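Local coordinates for EAL/GGDEF domain protein (Methylococcus capsulatus, PDB 3ICL) that is of unknown function but folds as a GGDEF domain, a mixed beta sheet flanked by helices, at residues 10-13 and 14-18; 109-113 and 114-118; 141-144 and 145-149. The protein carries 1 engineered substitution. All blocks are in the same frame, centred on the assembly; numbering follows the deposited sequence.

Contact 1: 10-13 and 14-18; sequences RQLF and CDRLL
Arg16 folds back over Leu12, one turn earlier in helix 10-23, and can be followed outward atom by atom. Its CB rests on the carbonyl oxygens of both Leu12 and Phe13. With CG set anti to the carbonyl carbon (chi1 -66°), that methylene sits over the preceding turn, and Arg16 CG is 3.0 Å from Leu12 O. A bend at chi2 then swings the chain across the leucine, where Arg16 NE faces Leu12 CD1 at 4.0 Å. Leu12 CG lies 4.1 Å over the centre of the guanidinium plane around Arg16 CZ, and Arg16 NH2 reaches Leu12 CD2. The remaining nitrogen, NH1, is hydrogen-bonded to Thr73 OG1 on strand 73-77. On the outer side of the helix Gln11 NE2 donates to Asp15 OD1 (2.9 Å) in a bent bond, 138° at the hydrogen; the acceptor lies in the plane of the amide, whereas the donor stands above that of the carboxylate. Inward, Phe13 CE1 meets Leu17 CD2 at 3.9 Å, and both residues pack on Leu33 and Leu85 of the central sheet. Four i-to-i+4 backbone bonds join 10-13 to 14-17, including Leu17 N to Phe13 O at 2.8 Å. Phe13 and Leu17 thus bring hydrocarbon to the sheet, an amide-carboxylate pair lies outside, and one guanidinium face lies on leucine while an N-H at its rim serves a threonine.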
loop_
_atom_site.group_PDB
_atom_site.type_symbol
_atom_site.label_atom_id
_atom_site.label_comp_id
_atom_site.label_asym_id
_atom_site.label_seq_id
_atom_site.Cartn_x
_atom_site.Cartn_y
_atom_site.Cartn_z
ATOM N N ARG A 10 -12.847 1.141 4.256
ATOM C CA ARG A 10 -12.585 2.032 3.138
ATOM C C ARG A 10 -13.076 3.435 3.511
ATOM O O ARG A 10 -12.472 4.437 3.144
ATOM C CB ARG A 10 -13.323 1.504 1.898
ATOM C CG ARG A 10 -13.246 2.366 0.650
ATOM C CD ARG A 10 -11.820 2.761 0.313
ATOM N NE ARG A 10 -10.886 1.644 0.413
ATOM C CZ ARG A 10 -9.566 1.789 0.379
ATOM N NH1 ARG A 10 -9.034 2.997 0.240
ATOM N NH2 ARG A 10 -8.776 0.736 0.508
ATOM N N GLN A 11 -14.173 3.491 4.262
ATOM C CA GLN A 11 -14.754 4.763 4.689
ATOM C C GLN A 11 -13.836 5.496 5.658
ATOM O O GLN A 11 -13.643 6.709 5.550
ATOM C CB GLN A 11 -16.107 4.525 5.367
ATOM C CG GLN A 11 -16.781 5.785 5.891
ATOM C CD GLN A 11 -17.176 6.739 4.785
ATOM O OE1 GLN A 11 -17.961 6.392 3.900
ATOM N NE2 GLN A 11 -16.634 7.949 4.829
ATOM N N LEU A 12 -13.286 4.761 6.618
ATOM C CA LEU A 12 -12.394 5.357 7.600
ATOM C C LEU A 12 -11.112 5.821 6.914
ATOM O O LEU A 12 -10.591 6.895 7.215
ATOM C CB LEU A 12 -12.063 4.354 8.709
ATOM C CG LEU A 12 -11.151 4.882 9.821
ATOM C CD1 LEU A 12 -11.721 6.175 10.404
ATOM C CD2 LEU A 12 -11.005 3.819 10.899
ATOM N N PHE A 13 -10.601 5.015 5.991
ATOM C CA PHE A 13 -9.390 5.404 5.276
ATOM C C PHE A 13 -9.681 6.720 4.560
ATOM O O PHE A 13 -8.890 7.661 4.595
ATOM C CB PHE A 13 -8.989 4.336 4.256
ATOM C CG PHE A 13 -7.796 4.723 3.419
ATOM C CD1 PHE A 13 -7.951 5.519 2.286
ATOM C CD2 PHE A 13 -6.515 4.331 3.795
ATOM C CE1 PHE A 13 -6.843 5.924 1.539
ATOM C CE2 PHE A 13 -5.399 4.729 3.057
ATOM C CZ PHE A 13 -5.565 5.529 1.925
ATOM N N CYS A 14 -10.839 6.765 3.914
ATOM C CA CYS A 14 -11.290 7.942 3.188
ATOM C C CYS A 14 -11.309 9.164 4.105
ATOM O O CYS A 14 -10.839 10.239 3.735
ATOM C CB CYS A 14 -12.688 7.679 2.628
ATOM S SG CYS A 14 -13.555 9.128 1.991
ATOM N N ASP A 15 -11.863 8.996 5.301
ATOM C CA ASP A 15 -11.940 10.090 6.262
ATOM C C ASP A 15 -10.540 10.526 6.694
ATOM O O ASP A 15 -10.258 11.722 6.819
ATOM C CB ASP A 15 -12.743 9.660 7.494
ATOM C CG ASP A 15 -14.225 9.476 7.200
ATOM O OD1 ASP A 15 -14.660 9.716 6.048
ATOM O OD2 ASP A 15 -14.958 9.092 8.141
ATOM N N ARG A 16 -9.670 9.548 6.927
ATOM C CA ARG A 16 -8.296 9.813 7.340
ATOM C C ARG A 16 -7.562 10.612 6.267
ATOM O O ARG A 16 -6.853 11.574 6.565
ATOM C CB ARG A 16 -7.556 8.492 7.578
ATOM C CG ARG A 16 -8.075 7.667 8.747
ATOM C CD ARG A 16 -7.658 8.258 10.082
ATOM N NE ARG A 16 -8.030 7.395 11.204
ATOM C CZ ARG A 16 -7.551 6.169 11.406
ATOM N NH1 ARG A 16 -6.674 5.641 10.562
ATOM N NH2 ARG A 16 -7.944 5.469 12.462
ATOM N N LEU A 17 -7.731 10.204 5.014
ATOM C CA LEU A 17 -7.075 10.874 3.897
ATOM C C LEU A 17 -7.537 12.321 3.742
ATOM O O LEU A 17 -6.730 13.230 3.531
ATOM C CB LEU A 17 -7.332 10.095 2.602
ATOM C CG LEU A 17 -6.785 10.657 1.281
ATOM C CD1 LEU A 17 -5.350 11.119 1.439
ATOM C CD2 LEU A 17 -6.881 9.587 0.208
ATOM N N LEU A 18 -8.841 12.537 3.846
ATOM C CA LEU A 18 -9.374 13.883 3.714
ATOM C C LEU A 18 -8.784 14.793 4.788
ATOM O O LEU A 18 -8.399 15.923 4.508
ATOM C CB LEU A 18 -10.901 13.855 3.812
ATOM C CG LEU A 18 -11.591 13.159 2.635
ATOM C CD1 LEU A 18 -13.098 13.124 2.855
ATOM C CD2 LEU A 18 -11.252 13.895 1.345
#

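Contact 2: 109-113 and 114-118; sequences PFVFG and AQQIV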
loop_
_atom_site.group_PDB
_atom_site.type_symbol
_atom_site.label_atom_id
_atom_site.label_comp_id
_atom_site.label_asym_id
_atom_site.label_seq_id
_atom_site.Cartn_x
_atom_site.Cartn_y
_atom_site.Cartn_z
ATOM N N PRO A 109 9.728 -14.429 3.582
ATOM C CA PRO A 109 8.726 -15.473 3.338
ATOM C C PRO A 109 7.560 -15.476 4.324
ATOM O O PRO A 109 7.671 -14.977 5.441
ATOM C CB PRO A 109 9.542 -16.765 3.419
ATOM C CG PRO A 109 10.921 -16.322 2.988
ATOM C CD PRO A 109 11.074 -15.014 3.724
ATOM N N PHE A 110 6.433 -16.020 3.877
ATOM C CA PHE A 110 5.236 -16.162 4.697
ATOM C C PHE A 110 5.107 -17.672 4.834
ATOM O O PHE A 110 4.789 -18.361 3.867
ATOM C CB PHE A 110 4.012 -15.604 3.971
ATOM C CG PHE A 110 3.975 -14.103 3.902
ATOM C CD1 PHE A 110 3.436 -13.358 4.948
ATOM C CD2 PHE A 110 4.477 -13.434 2.791
ATOM C CE1 PHE A 110 3.394 -11.964 4.886
ATOM C CE2 PHE A 110 4.439 -12.038 2.720
ATOM C CZ PHE A 110 3.896 -11.305 3.770
ATOM N N VAL A 111 5.367 -18.198 6.023
ATOM C CA VAL A 111 5.296 -19.641 6.194
ATOM C C VAL A 111 3.972 -20.128 6.766
ATOM O O VAL A 111 3.598 -19.782 7.882
ATOM C CB VAL A 111 6.451 -20.151 7.089
ATOM C CG1 VAL A 111 6.466 -21.673 7.095
ATOM C CG2 VAL A 111 7.782 -19.610 6.578
ATOM N N PHE A 112 3.265 -20.925 5.975
ATOM C CA PHE A 112 1.990 -21.497 6.380
ATOM C C PHE A 112 2.217 -23.001 6.436
ATOM O O PHE A 112 2.311 -23.665 5.403
ATOM C CB PHE A 112 0.910 -21.137 5.357
ATOM C CG PHE A 112 0.659 -19.654 5.247
ATOM C CD1 PHE A 112 0.155 -18.940 6.332
ATOM C CD2 PHE A 112 0.948 -18.970 4.074
ATOM C CE1 PHE A 112 -0.054 -17.564 6.250
ATOM C CE2 PHE A 112 0.741 -17.595 3.981
ATOM C CZ PHE A 112 0.239 -16.891 5.074
ATOM N N GLY A 113 2.325 -23.533 7.650
ATOM C CA GLY A 113 2.591 -24.948 7.797
ATOM C C GLY A 113 3.979 -25.185 7.232
ATOM O O GLY A 113 4.924 -24.486 7.592
ATOM N N ALA A 114 4.107 -26.159 6.341
ATOM C CA ALA A 114 5.390 -26.454 5.718
ATOM C C ALA A 114 5.454 -25.791 4.342
ATOM O O ALA A 114 6.357 -26.066 3.548
ATOM C CB ALA A 114 5.571 -27.967 5.575
ATOM N N GLN A 115 4.491 -24.918 4.062
ATOM C CA GLN A 115 4.438 -24.241 2.775
ATOM C C GLN A 115 5.007 -22.828 2.824
ATOM O O GLN A 115 4.459 -21.943 3.483
ATOM C CB GLN A 115 2.995 -24.204 2.263
ATOM C CG GLN A 115 2.850 -23.755 0.816
ATOM C CD GLN A 115 3.803 -24.475 -0.117
ATOM O OE1 GLN A 115 4.973 -24.112 -0.226
ATOM N NE2 GLN A 115 3.310 -25.509 -0.786
ATOM N N GLN A 116 6.122 -22.637 2.125
ATOM C CA GLN A 116 6.789 -21.341 2.049
ATOM C C GLN A 116 6.100 -20.516 0.971
ATOM O O GLN A 116 5.880 -21.005 -0.138
ATOM C CB GLN A 116 8.260 -21.523 1.660
ATOM C CG GLN A 116 9.083 -22.338 2.640
ATOM C CD GLN A 116 9.556 -21.521 3.822
ATOM O OE1 GLN A 116 10.349 -20.589 3.668
ATOM N NE2 GLN A 116 9.071 -21.862 5.011
ATOM N N ILE A 117 5.745 -19.277 1.293
ATOM C CA ILE A 117 5.107 -18.416 0.306
ATOM C C ILE A 117 5.876 -17.106 0.153
ATOM O O ILE A 117 6.187 -16.427 1.138
ATOM C CB ILE A 117 3.644 -18.074 0.674
ATOM C CG1 ILE A 117 2.798 -19.348 0.750
ATOM C CG2 ILE A 117 3.058 -17.139 -0.377
ATOM C CD1 ILE A 117 2.752 -20.128 -0.545
ATOM N N VAL A 118 6.196 -16.773 -1.092
ATOM C CA VAL A 118 6.901 -15.543 -1.399
ATOM C C VAL A 118 6.004 -14.741 -2.336
ATOM O O VAL A 118 5.677 -15.191 -3.429
ATOM C CB VAL A 118 8.261 -15.827 -2.081
ATOM C CG1 VAL A 118 8.065 -16.733 -3.289
ATOM C CG2 VAL A 118 8.916 -14.518 -2.498
#
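Near-identical first torsions bring Phe112 and Ile117 together: CG of the phenylalanine (chi1 -63°) and CG1 of the isoleucine (chi1 -61°) both stand anti to their carbonyl carbons. Ile117 CG1 therefore arrives at the edge of the Phe112 ring, close to its plane, 3.8 Å from Phe112 CD2, and the two side chains cross at about a right angle. Phe110 shares this face of the hairpin, its CB 4.1 Å from Ile117 CB and the rim of its ring turned to Ile117 O. The same ring also packs on Leu56, Ala59 and Thr60 of helix 50-67 and makes a cation-pi contact with Arg63. The other face carries Val111 and Gln116, side by side as a non-hydrogen-bonded pair. The backbone forms a beta hairpin with a two-residue loop (Gly113 and Ala114), a type II' turn from Phe112 to Gln115, with Gly113 at the positive phi (65°) that glycine readily accepts. Phe112 N to Gln115 O (2.9 Å) and Gln115 N to Phe112 O (2.8 Å) make the first hydrogen-bonded pair, and Phe110 N to Ile117 O (2.8 Å) with its return bond makes the second. Pro109 CA adds a CH...O contact to Ile117 O at 3.5 Å. That carbonyl oxygen thus has an N-H, a CA-H and an aromatic edge around it, so the pairing of Phe110 with Ile117 leaves it hydrogen-bonded while both side chains are buried.

Contact 3: 141-144 and 145-149; sequences NADT and AMYHA. With SO4 (sulfate ion), chain C.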
loop_
_atom_site.group_PDB
_atom_site.type_symbol
_atom_site.label_atom_id
_atom_site.label_comp_id
_atom_site.label_asym_id
_atom_site.label_seq_id
_atom_site.Cartn_x
_atom_site.Cartn_y
_atom_site.Cartn_z
ATOM N N ASN A 141 -4.036 8.364 -9.352
ATOM C CA ASN A 141 -2.690 8.555 -9.873
ATOM C C ASN A 141 -1.716 7.550 -9.248
ATOM O O ASN A 141 -0.836 7.028 -9.933
ATOM C CB ASN A 141 -2.238 10.005 -9.645
ATOM C CG ASN A 141 -2.926 10.986 -10.589
ATOM O OD1 ASN A 141 -2.870 12.199 -10.392
ATOM N ND2 ASN A 141 -3.573 10.459 -11.624
ATOM N N ALA A 142 -1.870 7.264 -7.958
ATOM C CA ALA A 142 -0.992 6.278 -7.322
ATOM C C ALA A 142 -1.311 4.909 -7.933
ATOM O O ALA A 142 -0.428 4.072 -8.126
ATOM C CB ALA A 142 -1.231 6.244 -5.810
ATOM N N ASP A 143 -2.589 4.699 -8.244
ATOM C CA ASP A 143 -3.044 3.443 -8.831
ATOM C C ASP A 143 -2.415 3.267 -10.210
ATOM O O ASP A 143 -1.931 2.184 -10.554
ATOM C CB ASP A 143 -4.577 3.445 -8.926
ATOM C CG ASP A 143 -5.161 2.046 -9.064
ATOM O OD1 ASP A 143 -4.624 1.105 -8.437
ATOM O OD2 ASP A 143 -6.164 1.891 -9.790
ATOM N N THR A 144 -2.408 4.337 -10.996
ATOM C CA THR A 144 -1.824 4.291 -12.331
ATOM C C THR A 144 -0.327 4.006 -12.245
ATOM O O THR A 144 0.205 3.209 -13.020
ATOM C CB THR A 144 -2.043 5.621 -13.081
ATOM O OG1 THR A 144 -3.448 5.835 -13.269
ATOM C CG2 THR A 144 -1.353 5.590 -14.435
ATOM N N ALA A 145 0.356 4.658 -11.308
ATOM C CA ALA A 145 1.791 4.441 -11.136
ATOM C C ALA A 145 2.032 2.982 -10.746
ATOM O O ALA A 145 2.992 2.353 -11.191
ATOM C CB ALA A 145 2.333 5.367 -10.057
HETATM N N MSE A 146 1.143 2.448 -9.915
HETATM C CA MSE A 146 1.245 1.065 -9.463
HETATM C C MSE A 146 1.226 0.098 -10.649
HETATM O O MSE A 146 2.134 -0.718 -10.805
HETATM C CB MSE A 146 0.083 0.744 -8.525
HETATM C CG MSE A 146 0.177 -0.614 -7.849
HETATM SE SE MSE A 146 -1.479 -1.069 -6.938
HETATM C CE MSE A 146 -2.449 -1.744 -8.490
ATOM N N TYR A 147 0.187 0.186 -11.478
ATOM C CA TYR A 147 0.069 -0.692 -12.635
ATOM C C TYR A 147 1.230 -0.517 -13.602
ATOM O O TYR A 147 1.638 -1.469 -14.263
ATOM C CB TYR A 147 -1.268 -0.461 -13.352
ATOM C CG TYR A 147 -2.435 -1.120 -12.649
ATOM C CD1 TYR A 147 -2.472 -2.504 -12.476
ATOM C CD2 TYR A 147 -3.491 -0.363 -12.144
ATOM C CE1 TYR A 147 -3.530 -3.121 -11.814
ATOM C CE2 TYR A 147 -4.556 -0.968 -11.481
ATOM C CZ TYR A 147 -4.566 -2.348 -11.319
ATOM O OH TYR A 147 -5.602 -2.952 -10.651
ATOM N N HIS A 148 1.766 0.696 -13.692
ATOM C CA HIS A 148 2.908 0.938 -14.568
ATOM C C HIS A 148 4.084 0.130 -14.033
ATOM O O HIS A 148 4.786 -0.550 -14.786
ATOM C CB HIS A 148 3.265 2.428 -14.590
ATOM C CG HIS A 148 2.432 3.236 -15.539
ATOM N ND1 HIS A 148 2.364 4.612 -15.483
ATOM C CD2 HIS A 148 1.654 2.864 -16.582
ATOM C CE1 HIS A 148 1.579 5.052 -16.451
ATOM N NE2 HIS A 148 1.135 4.011 -17.133
ATOM N N ALA A 149 4.287 0.207 -12.723
ATOM C CA ALA A 149 5.364 -0.519 -12.070
ATOM C C ALA A 149 5.193 -2.014 -12.328
ATOM O O ALA A 149 6.115 -2.683 -12.785
ATOM C CB ALA A 149 5.349 -0.238 -10.566
HETATM S S SO4 C . -4.937 -6.776 -10.474
HETATM O O1 SO4 C . -5.592 -5.528 -10.043
HETATM O O2 SO4 C . -5.641 -7.928 -9.874
HETATM O O3 SO4 C . -4.990 -6.875 -11.947
HETATM O O4 SO4 C . -3.528 -6.780 -10.027
HETATM O O HOH W 1 -5.902 -1.296 -8.424
#
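Thr144 occupies one face of the His148 imidazole twice over: its carbonyl O stands 3.3 Å above the ring plane of His148, offset toward the rim, and on the same side its methyl CG2 makes a CH-pi contact, 4.0 Å from the centroid. These side chains belong to helix 135-152, the connection of a beta-alpha-beta unit between the neighbouring parallel strands 121-127 and 156-159 of the GGDEF domain. The second flat group, the phenol of Tyr147, has CE of Met146, a selenomethionine, 3.5 Å above its centre, while O1 of a sulfate ion lies at its edge, in plane. The carboxylate of Asp143 runs alongside the same ring, turned 66° to it, with both oxygens 3.7 Å from Tyr147 CE2. Asp143 has CG anti to its own amide nitrogen (chi1 -160°), which sends the carboxylate along the helix toward the next turn, where OD1 also touches Met146 CE at 3.6 Å. Thr144 is turned so that OG1 bonds back to Arg140 O, leaving CG2 on the imidazole. Backbone bonds such as Tyr147 N to Asp143 O link the successive turns, and the inner side of the helix, with Ala142 and Met146, packs on Phe35 of strand 32-38. The sulfate, probably from the crystallisation liquor, is also hydrogen-bonded to Lys81 NZ and Lys150 NZ, and their positive charge would favour its binding. Tyr147 OH donates to sulfate O1 at 2.6 Å and accepts at 2.8 Å from a water, whose other hydrogen goes to Asp143 OD1 at 2.7 Å.

From the N terminus the three contacts follow in series; none nests or crosses, and each joins neighbouring turns or strands rather than closing a long loop. Contact 1 lies on the first helix, 10-23, which packs against strands 73-77, 81-86 and 32-38 and reaches Met135 and Leu139 at the start of helix 135-152. Contact 2 is a hairpin between helix 96-106 and strand 121-127, laid against helix 50-67 on the opposite side of the chain's centre, about 32 Å from contact 1 between centres. Contact 3 follows strand 121-127, further along helix 135-152, its nearest atoms about 9 Å from those of contact 1. Strand 32-38 receives side chains from both helical contacts.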